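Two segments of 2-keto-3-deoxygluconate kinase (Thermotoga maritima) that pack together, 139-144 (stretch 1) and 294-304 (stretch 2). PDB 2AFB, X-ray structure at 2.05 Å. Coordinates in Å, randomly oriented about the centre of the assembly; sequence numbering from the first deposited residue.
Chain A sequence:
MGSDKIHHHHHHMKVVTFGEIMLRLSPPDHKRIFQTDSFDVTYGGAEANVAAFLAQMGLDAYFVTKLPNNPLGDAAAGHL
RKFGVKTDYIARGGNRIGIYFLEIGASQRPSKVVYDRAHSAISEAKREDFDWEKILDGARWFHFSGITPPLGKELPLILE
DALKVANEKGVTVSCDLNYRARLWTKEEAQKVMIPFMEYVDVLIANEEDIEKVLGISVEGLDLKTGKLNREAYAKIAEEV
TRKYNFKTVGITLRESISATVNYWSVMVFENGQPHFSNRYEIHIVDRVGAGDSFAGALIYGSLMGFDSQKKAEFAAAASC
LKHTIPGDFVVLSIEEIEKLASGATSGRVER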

# COMPACT_ATOMS: atom_id res chain seq x y z
N ALA A 139 -34.26 -25.30 -11.52
CA ALA A 139 -32.87 -25.59 -11.16
C ALA A 139 -32.44 -26.96 -11.69
O ALA A 139 -33.18 -27.92 -11.59
N ARG A 140 -31.24 -27.04 -12.23
CA ARG A 140 -30.69 -28.33 -12.66
C ARG A 140 -29.88 -28.94 -11.52
O ARG A 140 -29.57 -30.14 -11.54
N TRP A 141 -29.55 -28.12 -10.52
CA TRP A 141 -28.61 -28.53 -9.46
C TRP A 141 -28.74 -27.69 -8.22
O TRP A 141 -29.00 -26.51 -8.31
N PHE A 142 -28.59 -28.38 -7.07
CA PHE A 142 -28.55 -27.81 -5.73
C PHE A 142 -27.38 -28.39 -4.91
O PHE A 142 -27.19 -29.61 -4.81
N HIS A 143 -26.61 -27.48 -4.36
CA HIS A 143 -25.41 -27.80 -3.60
C HIS A 143 -25.42 -27.20 -2.18
O HIS A 143 -25.77 -26.04 -2.03
N PHE A 144 -25.04 -28.00 -1.17
CA PHE A 144 -24.87 -27.53 0.22
C PHE A 144 -23.66 -28.21 0.81
O PHE A 144 -23.14 -29.17 0.20
N PHE A 294 -12.87 -27.60 -6.37
CA PHE A 294 -13.03 -29.02 -6.75
C PHE A 294 -14.51 -29.33 -6.93
O PHE A 294 -14.91 -29.85 -7.94
N ALA A 295 -15.30 -29.03 -5.91
CA ALA A 295 -16.74 -29.25 -5.90
C ALA A 295 -17.46 -28.58 -7.06
O ALA A 295 -18.31 -29.20 -7.70
N GLY A 296 -17.12 -27.31 -7.28
CA GLY A 296 -17.55 -26.52 -8.44
C GLY A 296 -17.25 -27.19 -9.74
O GLY A 296 -18.11 -27.37 -10.64
N ALA A 297 -16.02 -27.62 -9.85
CA ALA A 297 -15.60 -28.26 -11.10
C ALA A 297 -16.29 -29.62 -11.30
O ALA A 297 -16.66 -30.03 -12.43
N LEU A 298 -16.49 -30.34 -10.21
CA LEU A 298 -17.15 -31.65 -10.33
C LEU A 298 -18.63 -31.49 -10.73
O LEU A 298 -19.16 -32.26 -11.58
N ILE A 299 -19.27 -30.45 -10.19
CA ILE A 299 -20.65 -30.13 -10.54
C ILE A 299 -20.72 -29.73 -12.02
O ILE A 299 -21.58 -30.21 -12.78
N TYR A 300 -19.82 -28.83 -12.39
CA TYR A 300 -19.72 -28.35 -13.76
C TYR A 300 -19.56 -29.55 -14.67
O TYR A 300 -20.32 -29.68 -15.60
N GLY A 301 -18.59 -30.43 -14.40
CA GLY A 301 -18.34 -31.58 -15.27
C GLY A 301 -19.54 -32.52 -15.41
O GLY A 301 -19.77 -33.09 -16.45
N SER A 302 -20.27 -32.69 -14.33
CA SER A 302 -21.42 -33.55 -14.34
C SER A 302 -22.53 -32.94 -15.20
O SER A 302 -23.14 -33.66 -15.96
N LEU A 303 -22.76 -31.63 -15.07
CA LEU A 303 -23.71 -30.91 -15.93
C LEU A 303 -23.31 -30.98 -17.37
O LEU A 303 -24.18 -31.09 -18.23
N MSE A 304 -22.02 -30.96 -17.65
CA MSE A 304 -21.62 -30.98 -19.08
C MSE A 304 -21.58 -32.38 -19.66
O MSE A 304 -21.40 -32.54 -20.86

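A short strand lies nearly antiparallel (163°) against a helix in a small, wholly side-chain-packed contact, with no hydrogen bond crossing between them and 326 Å² buried in all. Strand alternation sends Trp-141 and His-143 toward the helix and Phe-142 away from it. On the helix, Ala-295, Ile-299 and Leu-303 follow one another at four-residue steps, about one helical turn each, with Ser-302 beside Leu-303; Ala-295 and Ser-302 point toward the strand. Trp-141 (chi1 t, chi2 -77°) is the centrepiece, covered over 98 Å². Ile-299 (m, t) points sideways from its CA, yet its CG2 sits 3.7 Å from the centroid of the Trp-141 five-membered ring and only 7° off the normal, a CH-pi contact over the face; its CG1 comes 3.6 Å from Trp-141 NE1. Farther along the indole, Trp-141 CH2 meets Ser-302 CB at 3.7 Å and Trp-141 CE3 meets Leu-303 CD2 at 3.7 Å. Leu-303 (m, t) also starts sideways, but its end swings nearer, and Leu-303 CD2 reaches CB of Arg-140 (chi1 m), which also points toward the helix, at 4.0 Å. His-143 (t, chi2 73°) packs its ND1 3.9 Å from Ile-299 CD1 and its CE1 4.4 Å from Ala-295 CB. Ser-302 (m) donates a hydrogen bond from OG to Leu-298 O at 2.8 Å, within the helix, while Trp-141 NE1 and His-143 ND1 are hydrogen-bonded elsewhere in the structure.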

# COMPACT_ATOMS: atom_id res chain seq x y z
CB ALA A 139 -32.67 -25.54 -9.61
CB ARG A 140 -29.77 -28.16 -13.87
CG ARG A 140 -30.26 -27.17 -14.92
CD ARG A 140 -30.97 -27.82 -16.07
NE ARG A 140 -30.07 -28.19 -17.17
CZ ARG A 140 -30.09 -27.71 -18.42
NH1 ARG A 140 -30.94 -26.75 -18.82
NH2 ARG A 140 -29.23 -28.19 -19.31
CB TRP A 141 -27.16 -28.42 -9.95
CG TRP A 141 -26.22 -29.32 -9.25
CD1 TRP A 141 -25.71 -29.16 -7.99
CD2 TRP A 141 -25.63 -30.54 -9.76
NE1 TRP A 141 -24.85 -30.18 -7.69
CE2 TRP A 141 -24.76 -31.03 -8.77
CE3 TRP A 141 -25.68 -31.19 -10.98
CZ2 TRP A 141 -23.99 -32.18 -8.94
CZ3 TRP A 141 -24.94 -32.38 -11.15
CH2 TRP A 141 -24.12 -32.86 -10.14
CB PHE A 142 -29.84 -28.06 -4.98
CG PHE A 142 -29.85 -27.48 -3.62
CD1 PHE A 142 -29.88 -26.12 -3.45
CD2 PHE A 142 -29.78 -28.29 -2.49
CE1 PHE A 142 -29.88 -25.59 -2.17
CE2 PHE A 142 -29.76 -27.74 -1.21
CZ PHE A 142 -29.84 -26.41 -1.05
CB HIS A 143 -24.14 -27.33 -4.35
CG HIS A 143 -22.90 -27.64 -3.60
ND1 HIS A 143 -22.40 -28.91 -3.51
CD2 HIS A 143 -22.11 -26.85 -2.83
CE1 HIS A 143 -21.31 -28.89 -2.75
NE2 HIS A 143 -21.14 -27.66 -2.30
CB PHE A 144 -26.12 -27.76 1.13
CG PHE A 144 -26.43 -29.22 1.45
CD1 PHE A 144 -27.01 -30.06 0.49
CD2 PHE A 144 -26.17 -29.75 2.71
CE1 PHE A 144 -27.30 -31.38 0.80
CE2 PHE A 144 -26.43 -31.04 3.01
CZ PHE A 144 -26.99 -31.87 2.05
CB PHE A 294 -12.40 -29.97 -5.72
CG PHE A 294 -12.75 -31.43 -5.95
CD1 PHE A 294 -12.30 -32.08 -7.07
CD2 PHE A 294 -13.57 -32.12 -5.07
CE1 PHE A 294 -12.67 -33.43 -7.33
CE2 PHE A 294 -13.93 -33.45 -5.30
CZ PHE A 294 -13.47 -34.10 -6.44
CB ALA A 295 -17.35 -28.75 -4.59
CB ALA A 297 -14.09 -28.39 -11.12
CB LEU A 298 -17.03 -32.42 -9.02
CG LEU A 298 -17.57 -33.85 -9.03
CD1 LEU A 298 -16.87 -34.70 -10.06
CD2 LEU A 298 -17.41 -34.43 -7.64
CB ILE A 299 -21.17 -28.99 -9.70
CG1 ILE A 299 -21.35 -29.47 -8.26
CG2 ILE A 299 -22.46 -28.46 -10.21
CD1 ILE A 299 -21.50 -28.32 -7.27
CB TYR A 300 -18.56 -27.36 -13.95
CG TYR A 300 -18.43 -26.86 -15.35
CD1 TYR A 300 -19.37 -25.99 -15.90
CD2 TYR A 300 -17.40 -27.30 -16.18
CE1 TYR A 300 -19.26 -25.54 -17.23
CE2 TYR A 300 -17.30 -26.86 -17.50
CZ TYR A 300 -18.23 -25.98 -18.00
OH TYR A 300 -18.11 -25.55 -19.30
CB SER A 302 -21.90 -33.80 -12.93
OG SER A 302 -20.85 -34.37 -12.18
CB LEU A 303 -23.86 -29.47 -15.52
CG LEU A 303 -24.62 -29.35 -14.17
CD1 LEU A 303 -24.57 -27.97 -13.59
CD2 LEU A 303 -26.11 -29.78 -14.35
CB MSE A 304 -20.23 -30.34 -19.25
CG MSE A 304 -20.13 -28.84 -19.00
SE MSE A 304 -21.45 -27.77 -19.98
CE MSE A 304 -22.50 -27.32 -18.53